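Local coordinates for regulatory Subunit of Protein Kinase A (cAMP-dependent) from Euglena gracilis (Euglena gracilis, PDB 6RSX), which binds cyclic AMP at two sites and probably controls the activity of a protein kinase A catalytic subunit, at residues N42-S47 and M180-Q185; L163-L168 and G230-F235; G211-N216 and S256-L261. All blocks are in the same frame, centred on the assembly; numbering follows the deposited sequence.

Contact 1: N42-S47 and M180-Q185; sequences NILFRS and MADALQ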
loop_
_atom_site.group_PDB
_atom_site.type_symbol
_atom_site.label_atom_id
_atom_site.label_comp_id
_atom_site.label_asym_id
_atom_site.label_seq_id
_atom_site.Cartn_x
_atom_site.Cartn_y
_atom_site.Cartn_z
ATOM N N ASN A 42 3.573 -5.168 6.164
ATOM C CA ASN A 42 4.310 -4.251 5.305
ATOM C C ASN A 42 4.341 -4.818 3.884
ATOM O O ASN A 42 4.857 -5.912 3.664
ATOM C CB ASN A 42 5.731 -4.029 5.842
ATOM C CG ASN A 42 6.515 -3.055 4.996
ATOM O OD1 ASN A 42 6.906 -3.403 3.894
ATOM N ND2 ASN A 42 6.755 -1.830 5.504
ATOM N N ILE A 43 3.846 -4.061 2.900
ATOM C CA ILE A 43 3.642 -4.696 1.604
ATOM C C ILE A 43 4.963 -4.966 0.893
ATOM O O ILE A 43 5.063 -5.934 0.134
ATOM C CB ILE A 43 2.695 -3.891 0.699
ATOM C CG1 ILE A 43 2.309 -4.739 -0.521
ATOM C CG2 ILE A 43 3.314 -2.620 0.238
ATOM C CD1 ILE A 43 1.468 -5.994 -0.181
ATOM N N LEU A 44 6.004 -4.166 1.150
ATOM C CA LEU A 44 7.270 -4.401 0.445
ATOM C C LEU A 44 7.862 -5.754 0.791
ATOM O O LEU A 44 8.468 -6.398 -0.068
ATOM C CB LEU A 44 8.270 -3.298 0.749
ATOM C CG LEU A 44 7.851 -1.944 0.218
ATOM C CD1 LEU A 44 8.834 -0.886 0.673
ATOM C CD2 LEU A 44 7.752 -1.971 -1.316
ATOM N N PHE A 45 7.681 -6.218 2.024
ATOM C CA PHE A 45 8.235 -7.507 2.406
ATOM C C PHE A 45 7.291 -8.654 2.126
ATOM O O PHE A 45 7.755 -9.769 1.877
ATOM C CB PHE A 45 8.635 -7.498 3.886
ATOM C CG PHE A 45 9.795 -6.606 4.192
ATOM C CD1 PHE A 45 9.610 -5.260 4.495
ATOM C CD2 PHE A 45 11.097 -7.108 4.160
ATOM C CE1 PHE A 45 10.686 -4.434 4.772
ATOM C CE2 PHE A 45 12.173 -6.293 4.455
ATOM C CZ PHE A 45 11.977 -4.950 4.744
ATOM N N ARG A 46 5.972 -8.411 2.142
ATOM C CA ARG A 46 5.025 -9.474 1.832
ATOM C C ARG A 46 5.295 -10.090 0.469
ATOM O O ARG A 46 5.021 -11.277 0.260
ATOM C CB ARG A 46 3.588 -8.938 1.882
ATOM C CG ARG A 46 2.531 -10.036 1.735
ATOM C CD ARG A 46 1.131 -9.476 1.834
ATOM N NE ARG A 46 0.927 -8.808 3.114
ATOM C CZ ARG A 46 -0.054 -7.948 3.345
ATOM N NH1 ARG A 46 -0.914 -7.653 2.374
ATOM N NH2 ARG A 46 -0.176 -7.380 4.538
ATOM N N SER A 47 5.816 -9.304 -0.473
ATOM C CA SER A 47 6.014 -9.801 -1.834
ATOM C C SER A 47 7.197 -10.766 -1.944
ATOM O O SER A 47 7.152 -11.717 -2.738
ATOM C CB SER A 47 6.208 -8.616 -2.777
ATOM O OG SER A 47 6.805 -7.532 -2.090
ATOM N N MET A 180 0.921 3.593 -3.249
ATOM C CA MET A 180 -0.260 2.949 -3.823
ATOM C C MET A 180 0.170 1.897 -4.835
ATOM O O MET A 180 -0.316 0.759 -4.808
ATOM C CB MET A 180 -1.181 4.001 -4.452
ATOM C CG MET A 180 -2.472 3.391 -5.073
ATOM S SD MET A 180 -3.516 2.541 -3.870
ATOM C CE MET A 180 -4.001 3.869 -2.812
ATOM N N ALA A 181 1.143 2.235 -5.691
ATOM C CA ALA A 181 1.671 1.243 -6.608
ATOM C C ALA A 181 2.216 0.031 -5.872
ATOM O O ALA A 181 2.007 -1.101 -6.318
ATOM C CB ALA A 181 2.751 1.860 -7.494
ATOM N N ASP A 182 2.979 0.236 -4.779
ATOM C CA ASP A 182 3.488 -0.913 -4.028
ATOM C C ASP A 182 2.351 -1.850 -3.630
ATOM O O ASP A 182 2.495 -3.086 -3.680
ATOM C CB ASP A 182 4.198 -0.458 -2.743
ATOM C CG ASP A 182 5.462 0.374 -3.002
ATOM O OD1 ASP A 182 6.028 0.307 -4.111
ATOM O OD2 ASP A 182 5.895 1.079 -2.057
ATOM N N ALA A 183 1.244 -1.270 -3.175
ATOM C CA ALA A 183 0.163 -2.019 -2.534
ATOM C C ALA A 183 -0.764 -2.707 -3.537
ATOM O O ALA A 183 -1.308 -3.770 -3.230
ATOM C CB ALA A 183 -0.660 -1.086 -1.644
ATOM N N LEU A 184 -0.935 -2.153 -4.737
ATOM C CA LEU A 184 -1.904 -2.714 -5.686
ATOM C C LEU A 184 -1.488 -4.113 -6.165
ATOM O O LEU A 184 -0.326 -4.380 -6.474
ATOM C CB LEU A 184 -2.075 -1.765 -6.880
ATOM C CG LEU A 184 -2.793 -0.455 -6.554
ATOM C CD1 LEU A 184 -2.624 0.505 -7.709
ATOM C CD2 LEU A 184 -4.309 -0.729 -6.274
ATOM N N GLN A 185 -2.460 -5.025 -6.233
ATOM C CA GLN A 185 -2.216 -6.395 -6.668
ATOM C C GLN A 185 -2.934 -6.662 -7.989
ATOM O O GLN A 185 -4.163 -6.464 -8.061
ATOM C CB GLN A 185 -2.714 -7.363 -5.593
ATOM C CG GLN A 185 -2.154 -7.081 -4.214
ATOM C CD GLN A 185 -0.664 -7.302 -4.175
ATOM O OE1 GLN A 185 -0.168 -8.318 -4.669
ATOM N NE2 GLN A 185 0.075 -6.346 -3.602
#
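I43 carries this contact between the short helix 43-46 and the C-terminal end of helix 174-183. Its CB points at the other helix, and both branches are used. CG2 of I43 rests on CB of D182, 3.8 Å away. CG1 lies anti to the backbone N (chi1 -169°). This puts CG1 of I43 on the backbone at the helix end, 3.6 Å from the carbonyl O of D182. CD1 of I43 goes on to the amide of Q185, tip to tip, with NE2 of Q185 3.7 Å away. That amide is held by its own chain: Q185 bends at chi2 (-65°), and its NE2 donates to the backbone O of A183 at 2.9 Å, from above the carbonyl plane. CD2 of L44 meets the carboxylate of D182, 3.6 Å from OD2, as the two side chains cross obliquely. OD2 also forms a salt bridge with R156. N42 caps the short helix, its OD1 accepting weakly from the N of L44 and of F45. Helix 43-46, between helices 29-39 and 50-59, is probably the short turn of an N3A motif. It meets the helix that leads into the second beta roll, near the centre of the chain. L44 and F45 also pack on strand 80-84. Helix 149-165 is touched from both segments, by L44 and by M180, and A183 rests on L261 of strand 256-262.

Contact 2: L163-L168 and G230-F235; sequences LAQVPL and GPKDFF. With CMP (adenosine-3',5'-cyclic-monophosphate), chain C.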
loop_
_atom_site.group_PDB
_atom_site.type_symbol
_atom_site.label_atom_id
_atom_site.label_comp_id
_atom_site.label_asym_id
_atom_site.label_seq_id
_atom_site.Cartn_x
_atom_site.Cartn_y
_atom_site.Cartn_z
ATOM N N LEU A 163 -1.869 5.427 -12.299
ATOM C CA LEU A 163 -2.264 6.154 -11.100
ATOM C C LEU A 163 -2.424 7.644 -11.375
ATOM O O LEU A 163 -3.249 8.308 -10.734
ATOM C CB LEU A 163 -1.242 5.911 -9.982
ATOM C CG LEU A 163 -1.081 4.428 -9.631
ATOM C CD1 LEU A 163 0.130 4.163 -8.714
ATOM C CD2 LEU A 163 -2.343 3.906 -9.020
ATOM N N ALA A 164 -1.674 8.176 -12.339
ATOM C CA ALA A 164 -1.801 9.589 -12.677
ATOM C C ALA A 164 -3.081 9.905 -13.447
ATOM O O ALA A 164 -3.535 11.053 -13.401
ATOM C CB ALA A 164 -0.592 10.055 -13.486
ATOM N N GLN A 165 -3.682 8.930 -14.134
ATOM C CA GLN A 165 -4.823 9.208 -15.001
ATOM C C GLN A 165 -6.127 8.561 -14.538
ATOM O O GLN A 165 -7.120 8.605 -15.275
ATOM C CB GLN A 165 -4.513 8.769 -16.433
ATOM C CG GLN A 165 -4.578 7.275 -16.638
ATOM C CD GLN A 165 -3.812 6.820 -17.867
ATOM O OE1 GLN A 165 -3.091 7.606 -18.494
ATOM N NE2 GLN A 165 -3.959 5.541 -18.215
ATOM N N VAL A 166 -6.175 7.975 -13.346
ATOM C CA VAL A 166 -7.410 7.412 -12.802
ATOM C C VAL A 166 -8.014 8.428 -11.849
ATOM O O VAL A 166 -7.363 8.797 -10.855
ATOM C CB VAL A 166 -7.155 6.079 -12.083
ATOM C CG1 VAL A 166 -8.412 5.647 -11.312
ATOM C CG2 VAL A 166 -6.722 5.014 -13.079
ATOM N N PRO A 167 -9.255 8.896 -12.082
ATOM C CA PRO A 167 -9.810 9.955 -11.233
ATOM C C PRO A 167 -9.781 9.625 -9.760
ATOM O O PRO A 167 -9.651 10.529 -8.924
ATOM C CB PRO A 167 -11.259 10.088 -11.748
ATOM C CG PRO A 167 -11.139 9.693 -13.196
ATOM C CD PRO A 167 -10.115 8.589 -13.241
ATOM N N LEU A 168 -9.934 8.350 -9.407
ATOM C CA LEU A 168 -9.941 7.958 -8.006
ATOM C C LEU A 168 -8.697 8.461 -7.284
ATOM O O LEU A 168 -8.750 8.824 -6.102
ATOM C CB LEU A 168 -10.022 6.432 -7.902
ATOM C CG LEU A 168 -9.944 5.868 -6.480
ATOM C CD1 LEU A 168 -11.115 6.328 -5.639
ATOM C CD2 LEU A 168 -9.819 4.347 -6.502
ATOM N N GLY A 230 -16.638 -0.085 -16.101
ATOM C CA GLY A 230 -15.604 -0.266 -17.093
ATOM C C GLY A 230 -14.289 0.342 -16.648
ATOM O O GLY A 230 -14.091 0.649 -15.470
ATOM N N PRO A 231 -13.369 0.529 -17.597
ATOM C CA PRO A 231 -11.999 0.951 -17.245
ATOM C C PRO A 231 -12.001 2.192 -16.366
ATOM O O PRO A 231 -12.746 3.151 -16.601
ATOM C CB PRO A 231 -11.344 1.209 -18.610
ATOM C CG PRO A 231 -12.052 0.309 -19.545
ATOM C CD PRO A 231 -13.530 0.301 -19.046
ATOM N N LYS A 232 -11.199 2.140 -15.308
ATOM C CA LYS A 232 -10.968 3.178 -14.316
ATOM C C LYS A 232 -12.124 3.309 -13.321
ATOM O O LYS A 232 -12.005 4.098 -12.381
ATOM C CB LYS A 232 -10.648 4.550 -14.951
ATOM C CG LYS A 232 -9.443 4.481 -15.905
ATOM C CD LYS A 232 -9.103 5.823 -16.556
ATOM C CE LYS A 232 -7.683 5.818 -17.136
ATOM N NZ LYS A 232 -7.315 4.532 -17.806
ATOM N N ASP A 233 -13.240 2.573 -13.485
ATOM C CA ASP A 233 -14.218 2.451 -12.408
ATOM C C ASP A 233 -13.695 1.508 -11.325
ATOM O O ASP A 233 -12.722 0.780 -11.513
ATOM C CB ASP A 233 -15.565 1.918 -12.921
ATOM C CG ASP A 233 -16.240 2.868 -13.892
ATOM O OD1 ASP A 233 -16.029 4.093 -13.776
ATOM O OD2 ASP A 233 -16.977 2.367 -14.781
ATOM N N PHE A 234 -14.382 1.503 -10.184
ATOM C CA PHE A 234 -13.909 0.752 -9.029
ATOM C C PHE A 234 -15.115 0.168 -8.315
ATOM O O PHE A 234 -16.254 0.576 -8.567
ATOM C CB PHE A 234 -13.084 1.640 -8.083
ATOM C CG PHE A 234 -13.737 2.938 -7.763
ATOM C CD1 PHE A 234 -14.722 3.001 -6.784
ATOM C CD2 PHE A 234 -13.404 4.089 -8.468
ATOM C CE1 PHE A 234 -15.351 4.206 -6.490
ATOM C CE2 PHE A 234 -14.022 5.297 -8.184
ATOM C CZ PHE A 234 -14.995 5.354 -7.191
ATOM N N PHE A 235 -14.866 -0.755 -7.389
ATOM C CA PHE A 235 -16.008 -1.331 -6.654
ATOM C C PHE A 235 -15.471 -2.064 -5.434
ATOM O O PHE A 235 -14.282 -2.380 -5.349
ATOM C CB PHE A 235 -16.809 -2.293 -7.545
ATOM C CG PHE A 235 -16.008 -3.436 -8.101
ATOM C CD1 PHE A 235 -15.317 -3.302 -9.328
ATOM C CD2 PHE A 235 -15.929 -4.654 -7.432
ATOM C CE1 PHE A 235 -14.550 -4.359 -9.867
ATOM C CE2 PHE A 235 -15.195 -5.724 -7.972
ATOM C CZ PHE A 235 -14.481 -5.571 -9.187
HETATM P P CMP C . -19.749 -3.294 -2.053
HETATM O O1P CMP C . -18.451 -3.532 -1.084
HETATM O O2P CMP C . -21.062 -3.216 -1.379
HETATM O "O5'" CMP C . -19.842 -4.552 -3.029
HETATM C "C5'" CMP C . -20.577 -4.434 -4.253
HETATM C "C4'" CMP C . -20.200 -3.125 -4.894
HETATM O "O4'" CMP C . -20.912 -2.791 -6.097
HETATM C "C3'" CMP C . -20.383 -1.880 -4.068
HETATM O "O3'" CMP C . -19.560 -1.854 -2.903
HETATM C "C2'" CMP C . -20.084 -0.794 -5.089
HETATM O "O2'" CMP C . -18.655 -0.650 -5.207
HETATM C "C1'" CMP C . -20.594 -1.449 -6.395
HETATM N N9 CMP C . -21.738 -0.762 -7.003
HETATM C C8 CMP C . -21.766 -0.297 -8.257
HETATM N N7 CMP C . -22.959 0.255 -8.454
HETATM C C5 CMP C . -23.665 0.095 -7.322
HETATM C C6 CMP C . -24.946 0.479 -7.014
HETATM N N6 CMP C . -25.932 1.170 -7.794
HETATM N N1 CMP C . -25.443 0.239 -5.816
HETATM C C2 CMP C . -24.675 -0.406 -4.897
HETATM N N3 CMP C . -23.386 -0.785 -5.194
HETATM C C4 CMP C . -22.919 -0.532 -6.418
HETATM O O HOH W 1 -11.633 6.355 -10.883
#
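A beta turn leading into the second cyclic AMP pocket meets the end of helix 149-165 and the short 3-10 segment after it. The turn is type II, G230 to D233, closed by the N of D233 donating to the O of G230. D233 OD2 accepts from the N of G230 at 2.8 Å. K232 points its CB at the other segment and runs extended until a bend at chi4 (40°). CG of K232 lies 4.0 Å from CG2 of V166. The K232 chain crosses that of Q165 at about a right angle, with CE of K232 3.5 Å from CG of Q165. An alanine at K232 removes the chain lying over Q165 and V166, and would probably loosen the turn against the helix end. In this cupin-type beta roll, strand 234-235 follows the turn and pairs with strand 204-208. F235 belongs to the pocket, its CA 3.1 Å from O2' of the nucleotide. The CB of F234 points toward 163-168. L168 CD1 lies over one face of the F234 ring, offset toward the rim, 4.0 Å from CE2 of F234. A water at the ring edge accepts from the N of L168 and donates to the O of K232 at 2.7 Å.

Contact 3: G211-N216 and S256-L261; sequences GKMKVN and SHCVSL. With CMP (adenosine-3',5'-cyclic-monophosphate), chain C.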
loop_
_atom_site.group_PDB
_atom_site.type_symbol
_atom_site.label_atom_id
_atom_site.label_comp_id
_atom_site.label_asym_id
_atom_site.label_seq_id
_atom_site.Cartn_x
_atom_site.Cartn_y
_atom_site.Cartn_z
ATOM N N GLY A 211 -11.667 -4.026 -19.446
ATOM C CA GLY A 211 -12.755 -4.962 -19.309
ATOM C C GLY A 211 -14.044 -4.306 -18.848
ATOM O O GLY A 211 -14.265 -3.102 -18.990
ATOM N N LYS A 212 -14.900 -5.126 -18.253
ATOM C CA LYS A 212 -16.280 -4.714 -17.997
ATOM C C LYS A 212 -16.820 -5.592 -16.881
ATOM O O LYS A 212 -16.541 -6.795 -16.860
ATOM C CB LYS A 212 -17.136 -4.853 -19.268
ATOM C CG LYS A 212 -18.622 -4.499 -19.085
ATOM C CD LYS A 212 -19.471 -5.065 -20.219
ATOM C CE LYS A 212 -20.051 -3.957 -21.072
ATOM N NZ LYS A 212 -18.958 -3.121 -21.635
ATOM N N MET A 213 -17.541 -4.986 -15.939
ATOM C CA MET A 213 -18.214 -5.716 -14.863
ATOM C C MET A 213 -19.713 -5.433 -14.859
ATOM O O MET A 213 -20.142 -4.285 -14.991
ATOM C CB MET A 213 -17.688 -5.336 -13.477
ATOM C CG MET A 213 -16.192 -5.592 -13.244
ATOM S SD MET A 213 -15.861 -7.324 -12.990
ATOM C CE MET A 213 -14.049 -7.258 -13.058
ATOM N N LYS A 214 -20.506 -6.470 -14.641
ATOM C CA LYS A 214 -21.913 -6.262 -14.297
ATOM C C LYS A 214 -22.047 -6.184 -12.782
ATOM O O LYS A 214 -21.421 -6.970 -12.064
ATOM C CB LYS A 214 -22.769 -7.407 -14.830
ATOM C CG LYS A 214 -22.948 -7.428 -16.332
ATOM C CD LYS A 214 -23.955 -8.530 -16.673
ATOM C CE LYS A 214 -24.309 -8.567 -18.153
ATOM N NZ LYS A 214 -25.222 -9.715 -18.471
ATOM N N VAL A 215 -22.885 -5.253 -12.305
ATOM C CA VAL A 215 -23.257 -5.136 -10.896
ATOM C C VAL A 215 -24.692 -5.634 -10.789
ATOM O O VAL A 215 -25.598 -4.979 -11.310
ATOM C CB VAL A 215 -23.163 -3.695 -10.391
ATOM C CG1 VAL A 215 -23.410 -3.624 -8.886
ATOM C CG2 VAL A 215 -21.735 -3.101 -10.705
ATOM N N ASN A 216 -24.881 -6.765 -10.106
ATOM C CA ASN A 216 -26.175 -7.448 -10.002
ATOM C C ASN A 216 -26.654 -7.465 -8.555
ATOM O O ASN A 216 -25.868 -7.583 -7.616
ATOM C CB ASN A 216 -26.060 -8.885 -10.509
ATOM C CG ASN A 216 -25.721 -8.958 -11.968
ATOM O OD1 ASN A 216 -25.988 -8.018 -12.729
ATOM N ND2 ASN A 216 -25.148 -10.080 -12.386
ATOM N N SER A 256 -11.474 -9.427 -17.852
ATOM C CA SER A 256 -11.212 -8.133 -17.247
ATOM C C SER A 256 -9.898 -8.202 -16.491
ATOM O O SER A 256 -9.566 -9.234 -15.897
ATOM C CB SER A 256 -12.326 -7.723 -16.286
ATOM O OG SER A 256 -13.511 -7.496 -17.014
ATOM N N HIS A 257 -9.169 -7.090 -16.501
ATOM C CA HIS A 257 -7.940 -6.957 -15.724
ATOM C C HIS A 257 -8.104 -5.847 -14.709
ATOM O O HIS A 257 -8.500 -4.724 -15.055
ATOM C CB HIS A 257 -6.739 -6.682 -16.614
ATOM C CG HIS A 257 -6.492 -7.769 -17.592
ATOM N ND1 HIS A 257 -6.993 -7.736 -18.872
ATOM C CD2 HIS A 257 -5.823 -8.940 -17.473
ATOM C CE1 HIS A 257 -6.631 -8.836 -19.508
ATOM N NE2 HIS A 257 -5.915 -9.580 -18.682
ATOM N N CYS A 258 -7.835 -6.175 -13.456
ATOM C CA CYS A 258 -8.026 -5.258 -12.356
ATOM C C CYS A 258 -6.748 -5.175 -11.539
ATOM O O CYS A 258 -5.791 -5.934 -11.736
ATOM C CB CYS A 258 -9.178 -5.706 -11.457
ATOM S SG CYS A 258 -10.789 -5.654 -12.314
ATOM N N VAL A 259 -6.734 -4.228 -10.623
ATOM C CA VAL A 259 -5.811 -4.287 -9.498
ATOM C C VAL A 259 -6.646 -4.135 -8.241
ATOM O O VAL A 259 -7.714 -3.497 -8.244
ATOM C CB VAL A 259 -4.695 -3.212 -9.558
ATOM C CG1 VAL A 259 -3.616 -3.617 -10.553
ATOM C CG2 VAL A 259 -5.296 -1.871 -9.931
ATOM N N SER A 260 -6.162 -4.732 -7.159
ATOM C CA SER A 260 -6.921 -4.756 -5.922
ATOM C C SER A 260 -6.087 -4.305 -4.730
ATOM O O SER A 260 -4.852 -4.349 -4.733
ATOM C CB SER A 260 -7.479 -6.153 -5.647
ATOM O OG SER A 260 -6.438 -7.064 -5.413
ATOM N N LEU A 261 -6.803 -3.860 -3.703
ATOM C CA LEU A 261 -6.257 -3.606 -2.375
ATOM C C LEU A 261 -6.977 -4.510 -1.395
ATOM O O LEU A 261 -8.223 -4.567 -1.400
ATOM C CB LEU A 261 -6.442 -2.149 -1.957
ATOM C CG LEU A 261 -5.772 -1.051 -2.750
ATOM C CD1 LEU A 261 -6.168 0.281 -2.159
ATOM C CD2 LEU A 261 -4.212 -1.265 -2.683
HETATM P P CMP C . -19.749 -3.294 -2.053
HETATM O O1P CMP C . -18.451 -3.532 -1.084
HETATM O O2P CMP C . -21.062 -3.216 -1.379
HETATM O "O5'" CMP C . -19.842 -4.552 -3.029
HETATM C "C5'" CMP C . -20.577 -4.434 -4.253
HETATM C "C4'" CMP C . -20.200 -3.125 -4.894
HETATM O "O4'" CMP C . -20.912 -2.791 -6.097
HETATM C "C3'" CMP C . -20.383 -1.880 -4.068
HETATM O "O3'" CMP C . -19.560 -1.854 -2.903
HETATM C "C2'" CMP C . -20.084 -0.794 -5.089
HETATM O "O2'" CMP C . -18.655 -0.650 -5.207
HETATM C "C1'" CMP C . -20.594 -1.449 -6.395
HETATM N N9 CMP C . -21.738 -0.762 -7.003
HETATM C C8 CMP C . -21.766 -0.297 -8.257
HETATM N N7 CMP C . -22.959 0.255 -8.454
HETATM C C5 CMP C . -23.665 0.095 -7.322
HETATM C C6 CMP C . -24.946 0.479 -7.014
HETATM N N6 CMP C . -25.932 1.170 -7.794
HETATM N N1 CMP C . -25.443 0.239 -5.816
HETATM C C2 CMP C . -24.675 -0.406 -4.897
HETATM N N3 CMP C . -23.386 -0.785 -5.194
HETATM C C4 CMP C . -22.919 -0.532 -6.418
#
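This is a contact between two sheets of the second cyclic nucleotide-binding domain, where strand 213-219 of one approaches strand 256-262 of the other. One hydrogen bond and a small apolar group join them. The backbone N of K212 donates to OG of S256 at 3.0 Å, with an angle of 159° at the hydrogen. OG is placed for this by lying anti to the carbonyl carbon of S256 (chi1 -67°). It also hydrogen-bonds to S252 OG, so this buried hydroxyl, from a strand of one sheet, links K212 and strand 249-252 of the other. G211 lets the backbones come close, with CA atoms of G211 and S256 4.1 Å apart. A CB on G211 would clash with OG of S256, and its backbone angles would also press a CB against the preceding carbonyl O. The two sheets make up the beta roll of the cyclic nucleotide-binding fold, and M213 fills between them. Its chain bends at chi2 (-76°), which brings the methyl in over CB of S256. CE of M213 lies 3.7 Å from SG of C258. V250 and S252 of strand 249-252 and F189 of strand 185-189 also touch M213. Two residues on, V215 reaches the ligand pocket. Its two methyls meet the adenine of the cyclic AMP, CG2 of V215 lying 3.7 Å from C8, while its backbone pairs with I226 and N227 of strand 222-229.

In the fold
Contact 1 lies near the middle of the chain and contact 3 is also buried, but farther out, within the second cyclic nucleotide-binding domain. Contact 2 is partly exposed. Contacts 1 and 2 involve helices that follow each other, 149-165 and 174-183, and L163 packs on M180, A181 and L184. Contacts 2 and 3 share a sheet and both touch the same cyclic AMP; F235 also packs on M213. Q185 of contact 1 begins strand 185-189 of that sheet, and its backbone reaches S260 of contact 3. The chemistry differs. Contact 1 sets aliphatic branches against a helix end, contact 2 combines a lysine chain, a ring and a water, and contact 3 alone has a direct hydrogen bond across its segments.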